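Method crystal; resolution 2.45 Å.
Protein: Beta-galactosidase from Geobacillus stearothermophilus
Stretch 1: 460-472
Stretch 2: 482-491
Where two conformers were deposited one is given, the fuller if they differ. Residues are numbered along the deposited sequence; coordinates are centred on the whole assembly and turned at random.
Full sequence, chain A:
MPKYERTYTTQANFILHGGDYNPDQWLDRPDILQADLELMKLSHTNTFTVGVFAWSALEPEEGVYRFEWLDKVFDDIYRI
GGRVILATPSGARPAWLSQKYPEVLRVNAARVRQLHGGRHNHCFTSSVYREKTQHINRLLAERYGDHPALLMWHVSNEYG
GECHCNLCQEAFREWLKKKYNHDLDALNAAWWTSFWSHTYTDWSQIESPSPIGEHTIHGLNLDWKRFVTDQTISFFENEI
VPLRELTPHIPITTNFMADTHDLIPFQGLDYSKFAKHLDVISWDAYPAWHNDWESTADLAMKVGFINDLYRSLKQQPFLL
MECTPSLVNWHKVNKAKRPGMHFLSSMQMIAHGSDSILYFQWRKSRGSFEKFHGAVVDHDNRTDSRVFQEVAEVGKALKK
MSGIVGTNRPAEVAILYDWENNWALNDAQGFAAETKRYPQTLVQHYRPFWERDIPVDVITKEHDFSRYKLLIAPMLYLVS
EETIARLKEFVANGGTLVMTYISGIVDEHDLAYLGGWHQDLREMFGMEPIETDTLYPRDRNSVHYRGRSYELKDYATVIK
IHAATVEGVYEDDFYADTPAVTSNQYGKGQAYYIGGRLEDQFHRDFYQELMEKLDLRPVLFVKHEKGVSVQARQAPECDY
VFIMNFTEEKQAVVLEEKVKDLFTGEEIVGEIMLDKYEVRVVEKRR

Stretch 1 (460-472) TKEHDFSRYKLLI
Stretch 2 482-491: ETIARLKEFV

A looping segment that ends in a strand packs against one side of a helix through an apolar cluster of phenylalanine and leucine side chains, closed at one end by an arginine that stacks on a ring and donates to a backbone carbonyl; 488 Å² is buried, both sides summed. Stretch 2 is helical throughout (phi near -60°, psi near -45°), with i to i+4 bonds such as Phe490 N to Arg486 O at 2.9 Å. Stretch 1 opens with a type I turn from Thr460 to His463. Residues 465-467 take helical phi/psi, Tyr468 N bonds to Phe465 O (3.1 Å), and 470-472 extend as strand. The register is set by two CA pairs: Lys461 CA lies 6.9 Å from Thr483 CA, and Ser466 CA lies 5.8 Å from Phe490 CA, so both chains advance in the same sense between these points.

Thr483, Arg486, Leu487 and Phe490, spaced at helical intervals, supply the helix side of the contact. Arg486 (m, t, p, chi4 -138°) lays its guanidinium flat on Phe465, centres 4.2 Å apart and planes at 20°, a cation-pi arrangement with CZ 24° off the ring normal. This leaves the guanidinium edge free for carbonyls: NH1 donates to Lys461 O in a very short bond of 2.5 Å, and NH2 adds a weak one to the same oxygen at 2.8 Å. His463 O also lies near that edge, 2.5 Å from Arg486 NH2, but the angle is too poor for a hydrogen bond. A long side chain with a planar charged end thus serves ring and backbone together.

Phe465 (chi1 -66°, chi2 -19°) points toward the helix; its CE2 meets Leu487 CD2 at 3.5 Å and its CB meets Phe490 CD1 at 3.6 Å. Phe490 (chi1 167°, chi2 78°) has the largest covered area, 121 Å². Leu471 CD2 lies over one face of its ring, with Leu471 CB 3.5 Å from Phe490 CE2. Tyr468 O sits at the ring edge, 3.4 Å from Phe490 CE1, and Phe465 O approaches the same CE1 to 3.1 Å. Leu471 (t, p) points from the strand toward the helix, and its CD2 reaches Leu487 CD2 (m, t) at 3.8 Å. All four residues are buried, and their apolar side chains suit this place because they bring no polar group needing a partner.

At the same end as Arg486, Lys461 (p, t, t, m) starts toward the helix, placing CD 3.6 Å from Thr483 OG1 (chi1 -62°), while its end leads away and NZ is hydrogen-bonded elsewhere in the structure.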

# COMPACT_ATOMS: atom_id res chain seq x y z
N THR A 460 18.11 -21.73 -21.62
CA THR A 460 18.75 -20.43 -21.50
C THR A 460 19.71 -20.27 -22.67
O THR A 460 19.91 -21.22 -23.43
CB THR A 460 19.52 -20.30 -20.19
OG1 THR A 460 20.67 -21.16 -20.22
CG2 THR A 460 18.63 -20.69 -19.04
N LYS A 461 20.29 -19.08 -22.83
CA LYS A 461 21.23 -18.85 -23.92
C LYS A 461 22.50 -19.67 -23.74
O LYS A 461 23.29 -19.80 -24.66
CB LYS A 461 21.56 -17.36 -24.04
CG LYS A 461 22.24 -16.76 -22.83
CD LYS A 461 22.37 -15.26 -23.01
CE LYS A 461 23.23 -14.64 -21.92
NZ LYS A 461 22.55 -14.70 -20.62
N GLU A 462 22.68 -20.24 -22.55
CA GLU A 462 23.77 -21.18 -22.27
C GLU A 462 23.55 -22.57 -22.88
O GLU A 462 24.23 -23.53 -22.50
CB GLU A 462 23.98 -21.33 -20.75
CG GLU A 462 24.03 -20.04 -19.95
CD GLU A 462 25.24 -19.18 -20.28
OE1 GLU A 462 26.33 -19.75 -20.53
OE2 GLU A 462 25.09 -17.94 -20.28
N HIS A 463 22.59 -22.71 -23.79
CA HIS A 463 22.24 -24.01 -24.35
C HIS A 463 22.50 -24.09 -25.84
O HIS A 463 22.51 -23.09 -26.55
CB HIS A 463 20.76 -24.35 -24.12
CG HIS A 463 20.46 -24.89 -22.76
ND1 HIS A 463 20.45 -24.11 -21.63
CD2 HIS A 463 20.16 -26.15 -22.35
CE1 HIS A 463 20.16 -24.86 -20.58
NE2 HIS A 463 19.98 -26.10 -20.99
N ASP A 464 22.66 -25.32 -26.31
CA ASP A 464 22.78 -25.61 -27.72
C ASP A 464 21.43 -25.44 -28.42
O ASP A 464 20.53 -26.25 -28.23
CB ASP A 464 23.30 -27.04 -27.89
CG ASP A 464 23.72 -27.35 -29.30
OD1 ASP A 464 23.27 -26.66 -30.25
OD2 ASP A 464 24.49 -28.32 -29.46
N PHE A 465 21.30 -24.40 -29.23
CA PHE A 465 20.06 -24.16 -29.95
C PHE A 465 19.80 -25.24 -31.01
O PHE A 465 18.66 -25.62 -31.28
CB PHE A 465 20.07 -22.80 -30.64
CG PHE A 465 20.10 -21.64 -29.70
CD1 PHE A 465 19.73 -21.79 -28.37
CD2 PHE A 465 20.50 -20.39 -30.15
CE1 PHE A 465 19.75 -20.72 -27.51
CE2 PHE A 465 20.52 -19.31 -29.28
CZ PHE A 465 20.14 -19.48 -27.96
N SER A 466 20.89 -25.72 -31.61
CA SER A 466 20.81 -26.56 -32.79
C SER A 466 20.15 -27.91 -32.54
O SER A 466 19.81 -28.62 -33.47
CB SER A 466 22.21 -26.79 -33.35
OG SER A 466 22.99 -27.45 -32.38
N ARG A 467 19.95 -28.26 -31.27
CA ARG A 467 19.37 -29.55 -30.93
C ARG A 467 17.85 -29.55 -31.03
O ARG A 467 17.20 -30.58 -30.87
CB ARG A 467 19.80 -29.95 -29.52
CG ARG A 467 21.29 -29.79 -29.28
CD ARG A 467 21.84 -30.91 -28.41
NE ARG A 467 21.75 -32.22 -29.07
CZ ARG A 467 22.07 -33.37 -28.49
NH1 ARG A 467 22.50 -33.39 -27.23
NH2 ARG A 467 21.96 -34.51 -29.17
N TYR A 468 17.26 -28.39 -31.32
CA TYR A 468 15.80 -28.28 -31.38
C TYR A 468 15.29 -27.94 -32.77
O TYR A 468 16.00 -27.32 -33.57
CB TYR A 468 15.31 -27.22 -30.38
CG TYR A 468 15.81 -27.48 -28.98
CD1 TYR A 468 15.15 -28.36 -28.14
CD2 TYR A 468 16.97 -26.88 -28.52
CE1 TYR A 468 15.62 -28.62 -26.87
CE2 TYR A 468 17.45 -27.13 -27.26
CZ TYR A 468 16.77 -28.00 -26.44
OH TYR A 468 17.26 -28.25 -25.18
N LYS A 469 14.07 -28.38 -33.07
CA LYS A 469 13.42 -28.06 -34.34
C LYS A 469 12.78 -26.68 -34.25
O LYS A 469 12.76 -25.92 -35.21
CB LYS A 469 12.33 -29.07 -34.68
CG LYS A 469 12.78 -30.48 -35.01
CD LYS A 469 11.53 -31.29 -35.39
CE LYS A 469 11.85 -32.66 -35.94
NZ LYS A 469 10.57 -33.43 -36.03
N LEU A 470 12.23 -26.40 -33.08
CA LEU A 470 11.44 -25.22 -32.85
C LEU A 470 11.95 -24.54 -31.61
O LEU A 470 11.98 -25.14 -30.53
CB LEU A 470 9.97 -25.59 -32.70
CG LEU A 470 9.02 -24.45 -32.32
CD1 LEU A 470 9.07 -23.31 -33.33
CD2 LEU A 470 7.60 -24.97 -32.16
N LEU A 471 12.40 -23.30 -31.78
CA LEU A 471 12.86 -22.45 -30.70
C LEU A 471 11.95 -21.22 -30.56
O LEU A 471 11.77 -20.45 -31.50
CB LEU A 471 14.31 -22.01 -30.91
CG LEU A 471 14.84 -21.07 -29.83
CD1 LEU A 471 14.72 -21.72 -28.46
CD2 LEU A 471 16.28 -20.67 -30.10
N ILE A 472 11.38 -21.07 -29.37
CA ILE A 472 10.44 -20.00 -29.07
C ILE A 472 11.07 -19.02 -28.08
O ILE A 472 11.33 -19.35 -26.94
CB ILE A 472 9.13 -20.59 -28.49
CG1 ILE A 472 8.47 -21.51 -29.53
CG2 ILE A 472 8.17 -19.49 -28.03
CD1 ILE A 472 7.34 -22.36 -28.99
N GLU A 482 26.11 -11.56 -29.73
CA GLU A 482 26.54 -12.95 -29.79
C GLU A 482 25.35 -13.92 -29.81
O GLU A 482 25.31 -14.85 -30.64
CB GLU A 482 27.46 -13.24 -28.61
CG GLU A 482 27.72 -14.70 -28.36
CD GLU A 482 28.66 -14.91 -27.19
OE1 GLU A 482 29.78 -14.38 -27.24
OE2 GLU A 482 28.26 -15.58 -26.21
N THR A 483 24.38 -13.68 -28.93
CA THR A 483 23.15 -14.49 -28.94
C THR A 483 22.38 -14.31 -30.24
O THR A 483 21.85 -15.28 -30.77
CB THR A 483 22.21 -14.14 -27.77
OG1 THR A 483 22.86 -14.41 -26.52
CG2 THR A 483 20.92 -14.96 -27.87
N ILE A 484 22.32 -13.08 -30.75
CA ILE A 484 21.71 -12.83 -32.05
C ILE A 484 22.38 -13.66 -33.14
O ILE A 484 21.71 -14.29 -33.94
CB ILE A 484 21.76 -11.34 -32.44
CG1 ILE A 484 20.77 -10.52 -31.62
CG2 ILE A 484 21.42 -11.16 -33.91
CD1 ILE A 484 20.93 -9.01 -31.82
N ALA A 485 23.70 -13.67 -33.17
CA ALA A 485 24.43 -14.46 -34.16
C ALA A 485 24.10 -15.94 -34.01
O ALA A 485 23.91 -16.65 -35.01
CB ALA A 485 25.94 -14.23 -34.03
N ARG A 486 24.02 -16.41 -32.77
CA ARG A 486 23.65 -17.81 -32.58
C ARG A 486 22.24 -18.09 -33.11
O ARG A 486 22.02 -19.10 -33.79
CB ARG A 486 23.78 -18.20 -31.10
CG ARG A 486 25.23 -18.19 -30.63
CD ARG A 486 25.35 -18.30 -29.15
NE ARG A 486 24.82 -19.57 -28.67
CZ ARG A 486 24.07 -19.72 -27.59
NH1 ARG A 486 23.74 -18.67 -26.84
NH2 ARG A 486 23.65 -20.93 -27.25
N LEU A 487 21.30 -17.19 -32.86
CA LEU A 487 19.95 -17.32 -33.39
C LEU A 487 19.97 -17.38 -34.92
O LEU A 487 19.27 -18.20 -35.54
CB LEU A 487 19.08 -16.16 -32.91
CG LEU A 487 18.85 -16.14 -31.39
CD1 LEU A 487 18.11 -14.89 -30.94
CD2 LEU A 487 18.13 -17.42 -30.92
N LYS A 488 20.78 -16.51 -35.50
CA LYS A 488 20.93 -16.41 -36.94
C LYS A 488 21.40 -17.76 -37.51
O LYS A 488 20.77 -18.30 -38.44
CB LYS A 488 21.92 -15.29 -37.27
CG LYS A 488 22.07 -14.95 -38.73
CD LYS A 488 23.23 -14.00 -38.91
CE LYS A 488 23.37 -13.52 -40.33
NZ LYS A 488 24.67 -12.82 -40.51
N GLU A 489 22.47 -18.30 -36.95
CA GLU A 489 22.96 -19.61 -37.37
C GLU A 489 21.91 -20.70 -37.21
O GLU A 489 21.75 -21.56 -38.07
CB GLU A 489 24.21 -20.01 -36.60
CG GLU A 489 25.46 -19.30 -37.07
CD GLU A 489 25.78 -19.60 -38.53
OE1 GLU A 489 26.36 -20.68 -38.79
OE2 GLU A 489 25.46 -18.75 -39.40
N PHE A 490 21.20 -20.64 -36.09
CA PHE A 490 20.18 -21.62 -35.77
C PHE A 490 19.13 -21.64 -36.87
O PHE A 490 18.79 -22.71 -37.38
CB PHE A 490 19.54 -21.32 -34.41
CG PHE A 490 18.29 -22.10 -34.16
CD1 PHE A 490 18.36 -23.43 -33.78
CD2 PHE A 490 17.05 -21.51 -34.30
CE1 PHE A 490 17.20 -24.16 -33.57
CE2 PHE A 490 15.88 -22.23 -34.08
CZ PHE A 490 15.95 -23.55 -33.71
N VAL A 491 18.62 -20.48 -37.26
CA VAL A 491 17.61 -20.46 -38.31
C VAL A 491 18.22 -20.89 -39.63
O VAL A 491 17.59 -21.63 -40.40
CB VAL A 491 16.97 -19.06 -38.48
CG1 VAL A 491 15.99 -19.07 -39.67
CG2 VAL A 491 16.25 -18.65 -37.21